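PDB 3NYY: putative glycyl-glycine endopeptidase lytM, which probably acts as a metal-dependent endopeptidase of the M23 peptidase family. Local coordinates for residues Val142-Asp147 and Asp194-Met199; Gly148-Lys153 and Asp188-Gly193. All blocks are in the same frame, centred on the assembly; numbering follows the deposited sequence. Where two conformers were deposited one is given.

Overall arrangement
Both interactions are antiparallel pairings within the M23 peptidase region, and each joins the same two stretches of chain: residues 142-153 run against residues 188-199. Interaction 1 lies at the outer ends of this pair and belongs to a three-stranded sheet, whereas interaction 2 ties strand 148-153 of the larger antiparallel sheet to the short strand 189-190. Their centres are about 9 Å apart, and Ser-144 O to Gly-193 N, 2.8 Å, is a probable hydrogen bond between them. Interaction 1 is the buried one, with a beta bulge and aliphatic side chains turned into the domain. Interaction 2 is partly buried: regular backbone bonds, one valine pair inside, and exposed Val-149 and Pro-189 outside.

Interaction 1: residues Val142-Asp147 and Asp194-Met199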
loop_
_atom_site.group_PDB
_atom_site.type_symbol
_atom_site.label_atom_id
_atom_site.label_comp_id
_atom_site.label_asym_id
_atom_site.label_seq_id
_atom_site.Cartn_x
_atom_site.Cartn_y
_atom_site.Cartn_z
ATOM N N VAL A 142 -3.855 -9.994 15.818
ATOM C CA VAL A 142 -4.790 -8.919 15.484
ATOM C C VAL A 142 -5.582 -8.657 16.752
ATOM O O VAL A 142 -6.174 -9.569 17.326
ATOM C CB VAL A 142 -5.680 -9.307 14.299
ATOM C CG1 VAL A 142 -6.746 -8.243 14.082
ATOM C CG2 VAL A 142 -4.795 -9.516 13.007
ATOM N N VAL A 143 -5.537 -7.400 17.216
ATOM C CA VAL A 143 -6.227 -6.967 18.402
ATOM C C VAL A 143 -7.278 -5.933 18.064
ATOM O O VAL A 143 -7.220 -5.243 17.034
ATOM C CB VAL A 143 -5.265 -6.398 19.450
ATOM C CG1 VAL A 143 -4.238 -7.448 19.841
ATOM C CG2 VAL A 143 -4.610 -5.090 18.979
ATOM N N SER A 144 -8.273 -5.831 18.925
ATOM C CA SER A 144 -9.394 -4.933 18.703
ATOM C C SER A 144 -8.928 -3.500 18.902
ATOM O O SER A 144 -8.347 -3.161 19.926
ATOM C CB SER A 144 -10.516 -5.193 19.699
ATOM O OG SER A 144 -11.705 -4.443 19.368
HETATM N N MSE A 145 -9.235 -2.656 17.950
HETATM C CA MSE A 145 -8.857 -1.243 18.047
HETATM C C MSE A 145 -9.657 -0.525 19.121
HETATM O O MSE A 145 -9.216 0.498 19.628
HETATM C CB MSE A 145 -9.057 -0.571 16.690
HETATM C CG MSE A 145 -8.086 -1.090 15.605
HETATM SE SE MSE A 145 -8.510 -0.407 13.836
HETATM C CE MSE A 145 -7.863 1.356 14.056
ATOM N N THR A 146 -10.854 -1.037 19.391
ATOM C CA THR A 146 -11.866 -0.392 20.237
ATOM C C THR A 146 -12.440 -1.356 21.266
ATOM O O THR A 146 -12.333 -2.574 21.134
ATOM C CB THR A 146 -13.074 0.077 19.363
ATOM O OG1 THR A 146 -13.806 -1.072 18.895
ATOM C CG2 THR A 146 -12.582 0.927 18.129
ATOM N N ASP A 147 -13.092 -0.806 22.283
ATOM C CA ASP A 147 -13.981 -1.605 23.077
ATOM C C ASP A 147 -15.147 -1.956 22.158
ATOM O O ASP A 147 -15.344 -1.332 21.102
ATOM C CB ASP A 147 -14.532 -0.784 24.240
ATOM C CG ASP A 147 -13.531 -0.511 25.336
ATOM O OD1 ASP A 147 -12.400 -1.006 25.338
ATOM O OD2 ASP A 147 -13.942 0.219 26.278
ATOM N N ASP A 194 -7.653 -6.321 23.166
ATOM C CA ASP A 194 -7.916 -7.770 23.276
ATOM C C ASP A 194 -7.649 -8.477 21.960
ATOM O O ASP A 194 -7.999 -7.973 20.908
ATOM C CB ASP A 194 -9.354 -8.083 23.676
ATOM C CG ASP A 194 -9.676 -7.758 25.126
ATOM O OD1 ASP A 194 -8.765 -7.438 25.904
ATOM O OD2 ASP A 194 -10.872 -7.835 25.472
ATOM N N LEU A 195 -7.112 -9.686 22.059
ATOM C CA LEU A 195 -6.899 -10.513 20.888
ATOM C C LEU A 195 -8.208 -10.850 20.193
ATOM O O LEU A 195 -9.157 -11.295 20.842
ATOM C CB LEU A 195 -6.193 -11.791 21.314
ATOM C CG LEU A 195 -5.712 -12.674 20.171
ATOM C CD1 LEU A 195 -4.534 -12.063 19.368
ATOM C CD2 LEU A 195 -5.327 -14.078 20.672
ATOM N N LEU A 196 -8.246 -10.635 18.884
ATOM C CA LEU A 196 -9.345 -11.099 18.034
ATOM C C LEU A 196 -8.984 -12.350 17.224
ATOM O O LEU A 196 -9.885 -13.114 16.856
ATOM C CB LEU A 196 -9.812 -9.997 17.068
ATOM C CG LEU A 196 -10.380 -8.730 17.710
ATOM C CD1 LEU A 196 -10.798 -7.660 16.632
ATOM C CD2 LEU A 196 -11.532 -9.057 18.724
ATOM N N GLY A 197 -7.698 -12.554 16.911
ATOM C CA GLY A 197 -7.269 -13.689 16.102
ATOM C C GLY A 197 -5.880 -13.393 15.567
ATOM O O GLY A 197 -5.187 -12.542 16.116
ATOM N N TYR A 198 -5.474 -14.136 14.540
ATOM C CA TYR A 198 -4.161 -13.969 13.921
ATOM C C TYR A 198 -4.325 -13.691 12.474
ATOM O O TYR A 198 -5.191 -14.277 11.794
ATOM C CB TYR A 198 -3.257 -15.201 14.113
ATOM C CG TYR A 198 -2.875 -15.339 15.573
ATOM C CD1 TYR A 198 -3.743 -15.977 16.468
ATOM C CD2 TYR A 198 -1.695 -14.799 16.054
ATOM C CE1 TYR A 198 -3.417 -16.081 17.806
ATOM C CE2 TYR A 198 -1.373 -14.900 17.401
ATOM C CZ TYR A 198 -2.227 -15.525 18.260
ATOM O OH TYR A 198 -1.874 -15.617 19.609
HETATM N N MSE A 199 -3.484 -12.767 12.004
HETATM C CA MSE A 199 -3.491 -12.316 10.609
HETATM C C MSE A 199 -3.281 -13.516 9.682
HETATM O O MSE A 199 -2.396 -14.353 9.928
HETATM C CB MSE A 199 -2.385 -11.325 10.375
HETATM C CG MSE A 199 -2.453 -10.641 9.039
HETATM SE SE MSE A 199 -0.868 -9.616 8.627
HETATM C CE MSE A 199 -1.196 -8.190 9.798
#
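Strands 141-143 and 195-198 pair antiparallel through a classic beta bulge, in which Leu-196 and Gly-197 both face Val-142. Val-142 N donates to Gly-197 O at 2.9 Å; Val-142 O receives Leu-196 N at 2.8 Å and, weakly, Gly-197 N at 3.4 Å. The next pair, Val-143 with Leu-195, is non-hydrogen-bonded and shifted by one residue, and beyond it Ser-144 N hydrogen-bonds to Asp-194 O (2.9 Å). In Leu-196, chi1 (-62°) brings CG, and the extended chi2 (179°) CD1, to the Ser-144 backbone, CD1 lying 3.7 Å from Ser-144 CA. Val-142 CG2 meets Met-199 CB at 4.0 Å. Leu-195 CD1 lies over one face of the Tyr-198 ring, offset toward its rim. Ser-144 OG donates to a lone pair of Thr-146 O, 2.6 Å away, in the carbonyl plane. An alanine at Leu-196 would lose the branched end on Ser-144 and would probably loosen the packing there. Strand 180-181 flanks the other edge of strand 195-198, and just beyond it Ala-182 shares a backbone hydrogen bond with Leu-196; Val-142 packs on Leu-178 of strand 172-178 and Leu-217 of strand 216-225, Leu-196 on Ile-165 of strand 162-166.

Interaction 2: residues Gly148-Lys153 and Asp188-Gly193; sequences GVVTEK and DPVKAG
The short strand 189-190 adds an antiparallel edge to strand 148-153, part of the large antiparallel sheet of the M23 peptidase region; on its other side strand 148-153 pairs with strand 162-166. The register rests on two bridges. Gly-148 and Val-190 form a hydrogen-bonded pair: Gly-148 N to Val-190 O measures 3.0 Å, and Val-190 N to Gly-148 O measures 2.9 Å with 172° at the hydrogen. In both bonds the donor stands above the carbonyl plane. Val-149 and Pro-189 follow as a non-hydrogen-bonded pair, their CA atoms 4.4 Å apart, a position where the missing N-H of proline costs no bond across the strands. Val-150 N then reaches Asp-188 O at 2.9 Å, nearly along the C=O axis. Two CA-H...O contacts run between these bonds, from Pro-189 CA to Gly-148 O and from Val-149 CA to Asp-188 O.

Val-149 and Pro-189 share the exposed face. Val-190 points to the other, where its CG1 meets Val-150 CG2 at 4.0 Å, the two side chains crossing at about a right angle. Val-190 CG2 sits 3.7 Å from Gly-148 O, lying along the glycine backbone. Gly-148 has phi 160° and psi -158°, angles at which a CB would jam against the preceding carbonyl oxygen, so the backbone conformation by itself calls for glycine here. Ile-165 of strand 162-166 touches both Val-150 and Val-190.

Three backbone bonds, two of them nearly straight, therefore set the register, while the one close apolar side-chain pair is Val-150 with Val-190, both buried. The polar link of Asp-188 to strand 148-153 is made by its main-chain O; its carboxylate is turned to Glu-185 N, which donates to OD2.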
loop_
_atom_site.group_PDB
_atom_site.type_symbol
_atom_site.label_atom_id
_atom_site.label_comp_id
_atom_site.label_asym_id
_atom_site.label_seq_id
_atom_site.Cartn_x
_atom_site.Cartn_y
_atom_site.Cartn_z
ATOM N N GLY A 148 -15.943 -2.918 22.575
ATOM C CA GLY A 148 -17.188 -3.186 21.864
ATOM C C GLY A 148 -17.755 -4.544 22.116
ATOM O O GLY A 148 -17.499 -5.139 23.184
ATOM N N VAL A 149 -18.587 -5.005 21.183
ATOM C CA VAL A 149 -19.270 -6.304 21.294
ATOM C C VAL A 149 -19.026 -7.020 19.984
ATOM O O VAL A 149 -19.039 -6.386 18.930
ATOM C CB VAL A 149 -20.791 -6.138 21.537
ATOM C CG1 VAL A 149 -21.466 -7.481 21.544
ATOM C CG2 VAL A 149 -21.036 -5.323 22.864
ATOM N N VAL A 150 -18.768 -8.319 20.046
ATOM C CA VAL A 150 -18.630 -9.146 18.847
ATOM C C VAL A 150 -20.011 -9.280 18.212
ATOM O O VAL A 150 -20.919 -9.877 18.799
ATOM C CB VAL A 150 -18.069 -10.565 19.139
ATOM C CG1 VAL A 150 -17.949 -11.365 17.819
ATOM C CG2 VAL A 150 -16.715 -10.469 19.870
ATOM N N THR A 151 -20.169 -8.695 17.034
ATOM C CA THR A 151 -21.416 -8.613 16.273
ATOM C C THR A 151 -21.547 -9.683 15.205
ATOM O O THR A 151 -22.655 -10.156 14.929
ATOM C CB THR A 151 -21.511 -7.234 15.587
ATOM O OG1 THR A 151 -21.439 -6.226 16.593
ATOM C CG2 THR A 151 -22.792 -7.075 14.755
ATOM N N GLU A 152 -20.420 -9.996 14.539
ATOM C CA GLU A 152 -20.394 -11.073 13.561
ATOM C C GLU A 152 -19.108 -11.856 13.718
ATOM O O GLU A 152 -18.055 -11.293 14.086
ATOM C CB GLU A 152 -20.523 -10.520 12.132
ATOM C CG GLU A 152 -21.933 -10.025 11.804
ATOM C CD GLU A 152 -22.091 -9.490 10.394
ATOM O OE1 GLU A 152 -21.217 -8.726 9.942
ATOM O OE2 GLU A 152 -23.103 -9.821 9.737
ATOM N N LYS A 153 -19.180 -13.151 13.437
ATOM C CA LYS A 153 -18.008 -14.016 13.486
ATOM C C LYS A 153 -18.243 -15.203 12.582
ATOM O O LYS A 153 -19.189 -15.975 12.786
ATOM C CB LYS A 153 -17.723 -14.496 14.886
ATOM C CG LYS A 153 -16.432 -15.343 14.993
ATOM C CD LYS A 153 -16.449 -16.143 16.282
ATOM C CE LYS A 153 -15.176 -17.030 16.431
ATOM N NZ LYS A 153 -15.453 -18.135 17.382
ATOM N N ASP A 188 -20.149 -11.476 22.876
ATOM C CA ASP A 188 -19.121 -11.273 23.890
ATOM C C ASP A 188 -18.617 -9.835 23.853
ATOM O O ASP A 188 -18.398 -9.268 22.791
ATOM C CB ASP A 188 -17.930 -12.201 23.679
ATOM C CG ASP A 188 -18.201 -13.656 24.096
ATOM O OD1 ASP A 188 -19.266 -13.937 24.716
ATOM O OD2 ASP A 188 -17.337 -14.494 23.777
ATOM N N PRO A 189 -18.414 -9.242 25.022
ATOM C CA PRO A 189 -17.799 -7.947 25.118
ATOM C C PRO A 189 -16.289 -8.069 24.901
ATOM O O PRO A 189 -15.695 -9.057 25.313
ATOM C CB PRO A 189 -18.125 -7.531 26.567
ATOM C CG PRO A 189 -18.114 -8.833 27.323
ATOM C CD PRO A 189 -18.733 -9.819 26.360
ATOM N N VAL A 190 -15.681 -7.060 24.282
ATOM C CA VAL A 190 -14.239 -6.958 24.125
ATOM C C VAL A 190 -13.776 -5.571 24.620
ATOM O O VAL A 190 -14.542 -4.583 24.572
ATOM C CB VAL A 190 -13.733 -7.199 22.660
ATOM C CG1 VAL A 190 -14.038 -8.662 22.241
ATOM C CG2 VAL A 190 -14.266 -6.192 21.697
ATOM N N LYS A 191 -12.541 -5.523 25.104
ATOM C CA LYS A 191 -11.850 -4.296 25.408
ATOM C C LYS A 191 -10.815 -4.058 24.327
ATOM O O LYS A 191 -10.216 -4.998 23.754
ATOM C CB LYS A 191 -11.170 -4.348 26.789
ATOM C CG LYS A 191 -12.148 -4.418 27.967
ATOM C CD LYS A 191 -12.955 -3.167 28.144
ATOM C CE LYS A 191 -12.114 -2.038 28.726
ATOM N NZ LYS A 191 -12.985 -0.893 29.156
ATOM N N ALA A 192 -10.580 -2.773 24.028
ATOM C CA ALA A 192 -9.514 -2.406 23.088
ATOM C C ALA A 192 -8.203 -3.030 23.517
ATOM O O ALA A 192 -7.851 -3.029 24.715
ATOM C CB ALA A 192 -9.403 -0.887 23.013
ATOM N N GLY A 193 -7.506 -3.622 22.564
ATOM C CA GLY A 193 -6.261 -4.357 22.809
ATOM C C GLY A 193 -6.418 -5.856 22.983
ATOM O O GLY A 193 -5.432 -6.586 22.920
#